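Local coordinates for protein probable sensor histidine kinase pdtas (Mycobacterium tuberculosis, PDB 2YKF) that probably senses nutrient deprivation through c-di-GMP and autophosphorylates as the histidine kinase of the PdtaR/PdtaS two-component system, represented by its GAF and PAS sensor region, at residues Asp36-Phe39 with Ala40-Met44; Gly64-Val67 with Val68-Asp71; Leu156-Ala160 with Glu161-Pro165; Ile225-Pro228 with Phe229-His232; Glu233-Glu236 with His237-Leu241. One frame throughout, in Å; residues are numbered along the deposited sequence.

Interaction 1: Asp36-Phe39 with Ala40-Met44; sequences DLSF and ADYLM
Ser-38 OG is gripped from two directions: the phenol of Tyr-42 donates to it across 2.7 Å from OH to OG, and the carbonyl of Leu-34, one turn earlier in helix 18-38, forms a second hydrogen bond with the same hydroxyl. The serine oxygen sits beside the backbone N and anti to the carbonyl carbon (chi1 -52°), a setting that leaves it near the last helical turn while still facing the incoming phenol. OG lies in the plane of the Tyr-42 ring and at its edge, 3.5 Å from CE1, so the tyrosine arrives end-on and lays neither of its faces against the serine. Ser-38 CB fills in beside this bond, 3.6 Å from Ala-40 CB.

Between the two partners the chain must stop being a helix and become a strand. Phe-39 does this with a positive phi of 51°, as the C-prime residue of a Schellman motif: Ala-40 N reaches back to the carbonyl of the residue preceding Asp-36, and Phe-39 N makes a weak bond to Asp-36 O at 3.3 Å. The Phe-39 ring folds back under the helix end, with Asp-36 O 3.9 Å above the ring plane and over its centre. Tyr-42 meanwhile packs on Trp-31 and Leu-34 of helix 18-38, within the GAF domain.

Every residue touching here is buried, and the chemistry follows from that: one hydroxyl, accepting from Tyr-42 and paired with Leu-34 O, satisfies the phenol and ties the opening of strand 41-47 to the helix it has just left.

Interaction 2: Gly64-Val67 with Val68-Asp71; sequences GPTV and VHTD
Thr-66 faces Val-68 and His-69 with its two branches doing different work. The hydroxyl branch forms the tight part: OG1 lies anti to the backbone N (chi1 -174°) and accepts from Val-68 N at 3.0 Å with an N-H...O angle of 154°. The same oxygen is hydrogen-bonded to the carboxylate of Asp-41, whose other oxygen takes Val-67 N, so a buried acid holds the turn against strand 41-47. The methyl branch lies over one face of the His-69 imidazole as a CH-pi contact, CG2 standing 3.7 Å from the ring centroid, only 15° off the ring normal and displaced toward the CE1 rim, which it approaches to 3.6 Å.

Packing is looser where the two valines meet. Val-67 CG2 and Val-68 CG2 come no nearer than 4.0 Å, their side chains crossing obliquely before both turn to His-131 of strand 123-131. His-69 is the solvent side of the contact: the residue is exposed, although it packs on Pro-197 of the second subunit.

A threonine oxygen accepting from the amide two residues on is the definition of an ST turn. Here it bends the irregular connection between strands 53-59 and 76-77, at the surface of the GAF domain.

Interaction 3: Leu156-Ala160 with Glu161-Pro165; sequences LRMLA and EGTFP
Met-158 packs its side chain across Thr-163 and against Phe-164 CB, in the residues that follow the end of helix 143-161. Its CB meets both Thr-163 OG1 (3.4 Å) and Phe-164 CB (3.5 Å); CG continues past the same threonine oxygen; SD takes its hydrogen bond outside this pair of segments; and CE, bent back at chi3 (77°), finishes 3.7 Å from Thr-163 O. The methionine and threonine side chains cross at about a right angle.

The same residue's carbonyl closes the helix. Met-158 O accepts from Thr-163 N at 2.8 Å and, more weakly, from Phe-164 N, while Gly-162 N makes a weak bond to Leu-159 O. With Gly-162 at positive phi (77°), this is a Schellman motif. On the flank, Arg-157 NH1 and Glu-161 OE2 form a 2.9 Å salt bridge. OE2 meets the guanidinium at its edge and in its plane; the carboxylate is turned 80° to that plane and a single oxygen makes the link, while the other, OE1, is hydrogen-bonded to Ala-270 N. Leu-159 lies side by side with Phe-164, its CG at the ring edge 4.0 Å from CD2, just before the cis peptide that leads into Pro-165.

Leu-156 and Leu-159 pack on Leu-34 of helix 18-38 and Leu-128 of strand 123-131. Phe-164 also reaches Leu-265 of strand 258-269 in the PAS-like part, so that this helix end sits between the sheets of the two sensor modules.

Interaction 4: Ile225-Pro228 with Phe229-His232; sequences ISDP and FEAH
Ile-225 lays its CG2 branch against Ala-231, 3.5 Å from the backbone N and 3.8 Å from CB, next to a helix N-cap. Asp-227 is the capping residue of helix 228-243 in the PAS-like domain. With CG anti to its own nitrogen (chi1 -180°), the carboxylate turns over the first helical turn, and OD1 accepts twice: from Glu-230 N at 3.1 Å, met on the anti side and 16° out of the carboxylate plane, and weakly from Phe-229 N. OD1 also lies near the plane of the Phe-229 ring, at its edge. The Asp-227 carbonyl then starts the regular series by accepting from Ala-231 N at 2.9 Å. One carboxylate oxygen thus serves two amides of the first turn, one of them weakly. The helix start would probably favour its anionic form, with the nearby Glu-230 carboxylate opposing it.

Glu-230 folds back across Asp-227 at about a right angle, its CG 3.7 Å from Asp-227 CB, while its CB lies against Ile-225 CG2. In a full capping box the glutamate would take the cap residue's amide directly. Here a water does so instead, accepting from Asp-227 N at 2.9 Å and donating to Glu-230 OE1 at 2.8 Å.

Interaction 5: Glu233-Glu236 with His237-Leu241; sequences EVDE and HVQDL
Glu-233 meets His-237 through its backbone: its carbonyl accepts from His-237 N at 2.8 Å, and His-237 CB rests 3.3 Å from that same oxygen. The imidazole leads off the helix, where NE2 is hydrogen-bonded to Thr-264 of strand 258-269.

Val-234 is buried, and its carbonyl takes Val-238 N. Val-238 CG2 lies 3.5 Å from the same Val-234 O. Both side chains pack on Ile-218 of helix 217-221.

Asp-235 carries the polar heart of the contact. Its CG lies anti to the backbone N (chi1 -176°), and OD1 receives NE2 of Gln-239, whose chain is extended to reach the acid, at 2.6 Å. The donor points almost straight along the bond and the acceptor lies in the amide plane, but the carboxylate is met from above its own plane, 39° out of it. The other oxygen, OD2, forms a salt bridge with Arg-222, a pairing that would probably favour the charged aspartate. Gln-239 CG also comes to 3.2 Å from Asp-235 O.

Glu-236 bends at chi2 so that OE2 stands 3.6 Å from Gln-239 NE2. OE1 lies 4.4 Å from Asp-240 OD1, two like charges that would mildly oppose each other, while the Glu-236 backbone carbonyl accepts from Asp-240 N.

Main-chain bonds from i to i+4, with the Asp-235/Gln-239 side-chain bond at the same spacing, are those of a regular alpha helix, here with one face on the antiparallel sheet of a PAS-like domain.

How the interactions relate
Interactions 1 and 2 belong to the GAF domain, 4 and 5 to the PAS-like domain, and interaction 3 sits where helix 143-161 ends between their sheets. Interactions 1 and 2 are joined through Asp-41, whose OD1 lies 2.5 Å from Thr-66 OG1 and whose OD2 lies 2.8 Å from Val-67 N. Interaction 3 meets interaction 1 by packing, Tyr-42 OH standing 3.6 Å from Leu-156 CD1. Interactions 4 and 5 share helix 228-243, with Ile-225 CD1 3.9 Å from Val-234 CB. Interaction 3 comes within about 9 Å of interaction 5 at the nearest atoms. Bound sulfate, probably from the crystallisation liquor, lies about 5 Å from the Phe-39 side chain, and sulfate is also about 6 Å from that of Thr-66.

Interaction 1: Asp36-Phe39 with Ala40-Met44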
# COMPACT_ATOMS: atom_id res chain seq x y z
N ASP A 36 -0.89 -6.27 -6.94
CA ASP A 36 0.34 -5.49 -6.80
C ASP A 36 1.57 -6.18 -7.43
O ASP A 36 2.41 -5.52 -8.08
CB ASP A 36 0.67 -5.23 -5.34
CG ASP A 36 -0.34 -4.21 -4.67
OD1 ASP A 36 -1.17 -3.64 -5.41
OD2 ASP A 36 -0.28 -4.02 -3.43
N LEU A 37 1.73 -7.46 -7.13
CA LEU A 37 2.88 -8.21 -7.70
C LEU A 37 2.76 -8.36 -9.21
O LEU A 37 3.78 -8.54 -9.88
CB LEU A 37 2.96 -9.57 -7.06
CG LEU A 37 3.30 -9.72 -5.57
CD1 LEU A 37 3.01 -11.16 -5.17
CD2 LEU A 37 4.71 -9.36 -5.28
N SER A 38 1.54 -8.38 -9.72
CA SER A 38 1.32 -8.51 -11.17
C SER A 38 1.39 -7.15 -11.89
O SER A 38 1.39 -7.12 -13.11
CB SER A 38 -0.05 -9.12 -11.50
OG SER A 38 -0.29 -10.33 -10.82
N PHE A 39 1.34 -6.01 -11.15
CA PHE A 39 1.13 -4.70 -11.78
C PHE A 39 -0.07 -4.72 -12.72
O PHE A 39 -0.01 -4.15 -13.84
CB PHE A 39 2.41 -4.25 -12.56
CG PHE A 39 3.66 -4.33 -11.76
CD1 PHE A 39 4.06 -3.26 -10.98
CD2 PHE A 39 4.44 -5.47 -11.75
CE1 PHE A 39 5.20 -3.33 -10.20
CE2 PHE A 39 5.56 -5.55 -10.95
CZ PHE A 39 5.96 -4.48 -10.19
N ALA A 40 -1.16 -5.33 -12.28
CA ALA A 40 -2.31 -5.66 -13.13
C ALA A 40 -3.59 -5.56 -12.40
O ALA A 40 -3.65 -5.81 -11.16
CB ALA A 40 -2.12 -7.16 -13.72
N ASP A 41 -4.67 -5.29 -13.16
CA ASP A 41 -6.01 -5.41 -12.66
C ASP A 41 -6.54 -6.86 -12.68
O ASP A 41 -6.19 -7.65 -13.58
CB ASP A 41 -6.94 -4.60 -13.58
CG ASP A 41 -6.62 -3.16 -13.57
OD1 ASP A 41 -7.15 -2.51 -12.64
OD2 ASP A 41 -5.89 -2.65 -14.49
N TYR A 42 -7.38 -7.24 -11.70
CA TYR A 42 -8.04 -8.57 -11.82
C TYR A 42 -9.52 -8.39 -11.68
O TYR A 42 -10.00 -7.53 -10.85
CB TYR A 42 -7.58 -9.55 -10.70
CG TYR A 42 -6.19 -10.11 -10.96
CD1 TYR A 42 -5.05 -9.39 -10.59
CD2 TYR A 42 -6.04 -11.36 -11.63
CE1 TYR A 42 -3.77 -9.88 -10.90
CE2 TYR A 42 -4.80 -11.87 -11.91
CZ TYR A 42 -3.66 -11.15 -11.51
OH TYR A 42 -2.44 -11.70 -11.76
N LEU A 43 -10.27 -9.24 -12.38
CA LEU A 43 -11.68 -9.30 -12.17
C LEU A 43 -11.98 -10.73 -11.78
O LEU A 43 -11.35 -11.60 -12.28
CB LEU A 43 -12.40 -8.96 -13.46
CG LEU A 43 -12.83 -7.51 -13.72
CD1 LEU A 43 -11.84 -6.48 -13.47
CD2 LEU A 43 -13.36 -7.40 -15.16
N MET A 44 -12.97 -10.96 -10.93
CA MET A 44 -13.37 -12.30 -10.56
C MET A 44 -14.74 -12.61 -11.18
O MET A 44 -15.68 -11.88 -10.99
CB MET A 44 -13.50 -12.44 -9.06
CG MET A 44 -13.93 -13.86 -8.64
SD MET A 44 -14.15 -13.99 -6.83
CE MET A 44 -12.45 -14.32 -6.47

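Interaction 2: Gly64-Val67 with Val68-Asp71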
# COMPACT_ATOMS: atom_id res chain seq x y z
N GLY A 64 0.93 0.16 -10.01
CA GLY A 64 0.97 0.77 -11.37
C GLY A 64 -0.40 1.23 -11.81
O GLY A 64 -1.40 1.00 -11.10
N PRO A 65 -0.50 1.87 -12.99
CA PRO A 65 -1.85 2.31 -13.48
C PRO A 65 -2.84 1.20 -13.73
O PRO A 65 -2.46 0.12 -14.14
CB PRO A 65 -1.53 3.01 -14.82
CG PRO A 65 -0.22 2.49 -15.24
CD PRO A 65 0.57 2.28 -13.95
N THR A 66 -4.13 1.49 -13.53
CA THR A 66 -5.19 0.57 -13.89
C THR A 66 -5.47 0.70 -15.42
O THR A 66 -5.20 1.72 -16.00
CB THR A 66 -6.47 0.90 -13.10
OG1 THR A 66 -7.47 -0.08 -13.33
CG2 THR A 66 -7.09 2.25 -13.53
N VAL A 67 -6.05 -0.32 -16.01
CA VAL A 67 -6.59 -0.22 -17.38
C VAL A 67 -8.06 -0.50 -17.32
O VAL A 67 -8.76 -0.50 -18.34
CB VAL A 67 -5.85 -1.12 -18.38
CG1 VAL A 67 -4.34 -0.68 -18.39
CG2 VAL A 67 -6.03 -2.64 -18.03
N VAL A 68 -8.58 -0.66 -16.10
CA VAL A 68 -10.00 -0.85 -15.92
C VAL A 68 -10.54 0.28 -15.05
O VAL A 68 -10.62 0.17 -13.83
CB VAL A 68 -10.33 -2.26 -15.34
CG1 VAL A 68 -11.77 -2.56 -15.47
CG2 VAL A 68 -9.45 -3.33 -16.05
N HIS A 69 -10.90 1.38 -15.71
CA HIS A 69 -11.22 2.63 -15.03
C HIS A 69 -12.64 2.60 -14.55
O HIS A 69 -12.99 3.32 -13.60
CB HIS A 69 -10.99 3.83 -15.97
CG HIS A 69 -9.56 4.09 -16.23
ND1 HIS A 69 -8.81 4.96 -15.48
CD2 HIS A 69 -8.71 3.51 -17.12
CE1 HIS A 69 -7.55 4.92 -15.90
NE2 HIS A 69 -7.47 4.05 -16.89
N THR A 70 -13.44 1.71 -15.14
CA THR A 70 -14.85 1.58 -14.86
C THR A 70 -15.08 0.49 -13.82
O THR A 70 -14.29 -0.43 -13.72
CB THR A 70 -15.59 1.28 -16.19
OG1 THR A 70 -15.80 2.53 -16.87
CG2 THR A 70 -16.92 0.59 -15.97
N ASP A 71 -16.13 0.63 -13.01
CA ASP A 71 -16.44 -0.40 -12.05
C ASP A 71 -17.11 -1.59 -12.75
O ASP A 71 -18.25 -1.48 -13.19
CB ASP A 71 -17.33 0.13 -10.94
CG ASP A 71 -17.51 -0.87 -9.78
OD1 ASP A 71 -17.07 -2.06 -9.90
OD2 ASP A 71 -18.12 -0.47 -8.75

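Interaction 3: Leu156-Ala160 with Glu161-Pro165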
# COMPACT_ATOMS: atom_id res chain seq x y z
N LEU A 156 -0.66 -17.45 -8.72
CA LEU A 156 -1.72 -17.81 -9.68
C LEU A 156 -1.81 -19.35 -9.83
O LEU A 156 -2.89 -19.93 -9.91
CB LEU A 156 -1.39 -17.15 -11.01
CG LEU A 156 -1.85 -15.68 -11.08
CD1 LEU A 156 -1.33 -15.07 -12.35
CD2 LEU A 156 -3.38 -15.53 -10.99
N ARG A 157 -0.66 -20.00 -9.80
CA ARG A 157 -0.63 -21.48 -9.81
C ARG A 157 -1.25 -22.10 -8.55
O ARG A 157 -2.06 -23.01 -8.63
CB ARG A 157 0.80 -22.01 -10.12
CG ARG A 157 1.12 -23.39 -9.58
CD ARG A 157 0.98 -24.54 -10.60
NE ARG A 157 2.23 -24.79 -11.33
CZ ARG A 157 2.67 -25.99 -11.75
NH1 ARG A 157 1.99 -27.11 -11.49
NH2 ARG A 157 3.82 -26.06 -12.43
N MET A 158 -0.95 -21.54 -7.37
CA MET A 158 -1.60 -21.95 -6.15
C MET A 158 -3.10 -21.71 -6.17
O MET A 158 -3.89 -22.55 -5.63
CB MET A 158 -0.93 -21.19 -4.98
CG MET A 158 0.44 -21.78 -4.73
SD MET A 158 1.37 -21.00 -3.42
CE MET A 158 0.54 -21.72 -2.04
N LEU A 159 -3.54 -20.54 -6.72
CA LEU A 159 -4.98 -20.32 -6.87
C LEU A 159 -5.62 -21.43 -7.75
O LEU A 159 -6.70 -21.94 -7.42
CB LEU A 159 -5.24 -18.96 -7.54
CG LEU A 159 -5.10 -17.82 -6.51
CD1 LEU A 159 -4.84 -16.49 -7.25
CD2 LEU A 159 -6.41 -17.77 -5.80
N ALA A 160 -4.94 -21.76 -8.85
CA ALA A 160 -5.42 -22.78 -9.81
C ALA A 160 -5.41 -24.17 -9.19
O ALA A 160 -6.25 -25.00 -9.54
CB ALA A 160 -4.60 -22.73 -11.12
N GLU A 161 -4.53 -24.41 -8.21
CA GLU A 161 -4.41 -25.70 -7.54
C GLU A 161 -5.20 -25.74 -6.28
O GLU A 161 -5.21 -26.77 -5.61
CB GLU A 161 -2.93 -26.06 -7.24
CG GLU A 161 -2.18 -26.28 -8.55
CD GLU A 161 -0.69 -26.72 -8.44
OE1 GLU A 161 -0.05 -26.62 -7.36
OE2 GLU A 161 -0.14 -27.16 -9.50
N GLY A 162 -5.82 -24.62 -5.91
CA GLY A 162 -6.65 -24.60 -4.72
C GLY A 162 -5.85 -24.56 -3.42
O GLY A 162 -6.39 -24.87 -2.37
N THR A 163 -4.59 -24.18 -3.47
CA THR A 163 -3.75 -24.12 -2.25
C THR A 163 -3.47 -22.70 -1.68
O THR A 163 -2.80 -22.55 -0.62
CB THR A 163 -2.41 -24.78 -2.50
OG1 THR A 163 -1.82 -24.20 -3.66
CG2 THR A 163 -2.58 -26.35 -2.74
N PHE A 164 -3.94 -21.67 -2.38
CA PHE A 164 -3.90 -20.29 -1.86
C PHE A 164 -5.23 -19.63 -2.30
O PHE A 164 -5.66 -19.83 -3.44
CB PHE A 164 -2.72 -19.53 -2.49
CG PHE A 164 -2.68 -18.05 -2.16
CD1 PHE A 164 -2.22 -17.62 -0.92
CD2 PHE A 164 -3.09 -17.11 -3.11
CE1 PHE A 164 -2.18 -16.22 -0.63
CE2 PHE A 164 -3.07 -15.74 -2.85
CZ PHE A 164 -2.59 -15.29 -1.61
N PRO A 165 -5.88 -18.88 -1.41
CA PRO A 165 -5.56 -18.73 0.01
C PRO A 165 -5.81 -20.05 0.76
O PRO A 165 -6.48 -20.97 0.24
CB PRO A 165 -6.58 -17.69 0.51
CG PRO A 165 -7.34 -17.24 -0.63
CD PRO A 165 -7.12 -18.18 -1.79

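Interaction 4: Ile225-Pro228 with Phe229-His232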
# COMPACT_ATOMS: atom_id res chain seq x y z
N ILE A 225 17.12 -9.89 16.24
CA ILE A 225 15.87 -9.85 16.99
C ILE A 225 16.16 -9.64 18.47
O ILE A 225 17.00 -10.34 19.03
CB ILE A 225 15.02 -11.09 16.76
CG1 ILE A 225 14.50 -11.06 15.32
CG2 ILE A 225 13.81 -11.18 17.76
CD1 ILE A 225 13.93 -12.40 14.88
N SER A 226 15.49 -8.66 19.06
CA SER A 226 15.82 -8.19 20.43
C SER A 226 15.43 -9.19 21.52
O SER A 226 16.23 -9.47 22.42
CB SER A 226 15.16 -6.83 20.74
OG SER A 226 15.62 -5.81 19.83
N ASP A 227 14.20 -9.68 21.47
CA ASP A 227 13.76 -10.64 22.47
C ASP A 227 14.21 -12.08 22.11
O ASP A 227 13.87 -12.58 21.03
CB ASP A 227 12.24 -10.54 22.63
CG ASP A 227 11.67 -11.53 23.69
OD1 ASP A 227 11.57 -12.72 23.42
OD2 ASP A 227 11.31 -11.07 24.77
N PRO A 228 14.95 -12.75 23.01
CA PRO A 228 15.48 -14.08 22.63
C PRO A 228 14.35 -15.12 22.42
O PRO A 228 14.53 -16.08 21.67
CB PRO A 228 16.42 -14.45 23.80
CG PRO A 228 15.78 -13.80 25.04
CD PRO A 228 15.12 -12.46 24.46
N PHE A 229 13.18 -14.95 23.03
CA PHE A 229 12.06 -15.89 22.72
C PHE A 229 11.51 -15.68 21.28
O PHE A 229 11.15 -16.62 20.59
CB PHE A 229 10.92 -15.73 23.74
CG PHE A 229 11.30 -16.18 25.16
CD1 PHE A 229 11.43 -17.54 25.46
CD2 PHE A 229 11.50 -15.25 26.17
CE1 PHE A 229 11.76 -17.96 26.77
CE2 PHE A 229 11.82 -15.66 27.47
CZ PHE A 229 11.96 -17.03 27.76
N GLU A 230 11.38 -14.42 20.89
CA GLU A 230 10.82 -14.09 19.57
C GLU A 230 11.84 -14.58 18.56
O GLU A 230 11.47 -15.02 17.49
CB GLU A 230 10.67 -12.54 19.47
CG GLU A 230 9.70 -12.04 20.48
CD GLU A 230 9.10 -10.68 20.19
OE1 GLU A 230 9.65 -9.90 19.36
OE2 GLU A 230 8.06 -10.41 20.82
N ALA A 231 13.14 -14.44 18.86
CA ALA A 231 14.20 -14.84 17.92
C ALA A 231 14.07 -16.31 17.56
O ALA A 231 14.22 -16.73 16.38
CB ALA A 231 15.62 -14.50 18.47
N HIS A 232 13.75 -17.12 18.57
CA HIS A 232 13.57 -18.52 18.34
C HIS A 232 12.26 -18.83 17.64
O HIS A 232 12.22 -19.72 16.80
CB HIS A 232 13.65 -19.30 19.66
CG HIS A 232 13.64 -20.78 19.45
ND1 HIS A 232 14.66 -21.44 18.79
CD2 HIS A 232 12.73 -21.73 19.78
CE1 HIS A 232 14.39 -22.74 18.75
NE2 HIS A 232 13.21 -22.94 19.32
O HOH W 1 12.15 -8.65 19.66

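Interaction 5: Glu233-Glu236 with His237-Leu241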
# COMPACT_ATOMS: atom_id res chain seq x y z
N GLU A 233 11.19 -18.12 17.98
CA GLU A 233 9.90 -18.29 17.29
C GLU A 233 10.01 -18.07 15.75
O GLU A 233 9.45 -18.81 14.94
CB GLU A 233 8.82 -17.36 17.87
CG GLU A 233 8.19 -17.85 19.20
CD GLU A 233 7.49 -16.70 19.96
OE1 GLU A 233 7.61 -15.49 19.54
OE2 GLU A 233 6.85 -17.01 21.00
N VAL A 234 10.72 -17.04 15.39
CA VAL A 234 10.87 -16.70 14.00
C VAL A 234 11.66 -17.77 13.26
O VAL A 234 11.26 -18.23 12.19
CB VAL A 234 11.53 -15.32 13.88
CG1 VAL A 234 11.98 -15.05 12.39
CG2 VAL A 234 10.50 -14.34 14.34
N ASP A 235 12.78 -18.15 13.84
CA ASP A 235 13.59 -19.28 13.39
C ASP A 235 12.72 -20.57 13.17
O ASP A 235 12.68 -21.12 12.03
CB ASP A 235 14.73 -19.53 14.41
CG ASP A 235 15.71 -20.66 13.96
OD1 ASP A 235 15.35 -21.42 13.02
OD2 ASP A 235 16.83 -20.75 14.50
N GLU A 236 12.01 -21.01 14.20
CA GLU A 236 11.11 -22.18 14.05
C GLU A 236 10.01 -22.01 12.99
O GLU A 236 9.70 -22.93 12.24
CB GLU A 236 10.45 -22.57 15.39
CG GLU A 236 11.47 -23.26 16.34
CD GLU A 236 12.07 -24.56 15.72
OE1 GLU A 236 11.31 -25.37 15.09
OE2 GLU A 236 13.31 -24.77 15.88
N HIS A 237 9.39 -20.85 12.97
CA HIS A 237 8.38 -20.56 11.95
C HIS A 237 8.90 -20.77 10.57
O HIS A 237 8.32 -21.51 9.79
CB HIS A 237 7.86 -19.14 12.05
CG HIS A 237 6.93 -18.80 10.93
ND1 HIS A 237 5.74 -19.48 10.72
CD2 HIS A 237 7.05 -17.90 9.93
CE1 HIS A 237 5.15 -18.98 9.65
NE2 HIS A 237 5.92 -18.02 9.14
N VAL A 238 10.00 -20.13 10.25
CA VAL A 238 10.55 -20.21 8.91
C VAL A 238 10.95 -21.66 8.55
O VAL A 238 10.63 -22.13 7.44
CB VAL A 238 11.71 -19.23 8.74
CG1 VAL A 238 12.42 -19.47 7.44
CG2 VAL A 238 11.18 -17.77 8.74
N GLN A 239 11.58 -22.38 9.49
CA GLN A 239 11.82 -23.82 9.28
C GLN A 239 10.56 -24.60 8.96
O GLN A 239 10.59 -25.38 8.05
CB GLN A 239 12.50 -24.46 10.49
CG GLN A 239 13.87 -23.87 10.79
CD GLN A 239 14.57 -24.71 11.86
OE1 GLN A 239 14.50 -25.93 11.80
NE2 GLN A 239 15.19 -24.05 12.86
N ASP A 240 9.48 -24.40 9.72
CA ASP A 240 8.18 -25.04 9.48
C ASP A 240 7.53 -24.65 8.14
O ASP A 240 6.84 -25.46 7.47
CB ASP A 240 7.17 -24.69 10.59
CG ASP A 240 7.50 -25.36 11.93
OD1 ASP A 240 8.39 -26.24 11.94
OD2 ASP A 240 6.88 -24.99 12.97
N LEU A 241 7.68 -23.38 7.79
CA LEU A 241 7.13 -22.84 6.56
C LEU A 241 7.65 -23.61 5.35
O LEU A 241 6.86 -24.09 4.50
CB LEU A 241 7.58 -21.37 6.45
CG LEU A 241 7.04 -20.44 5.37
CD1 LEU A 241 5.58 -20.27 5.61
CD2 LEU A 241 7.79 -19.09 5.49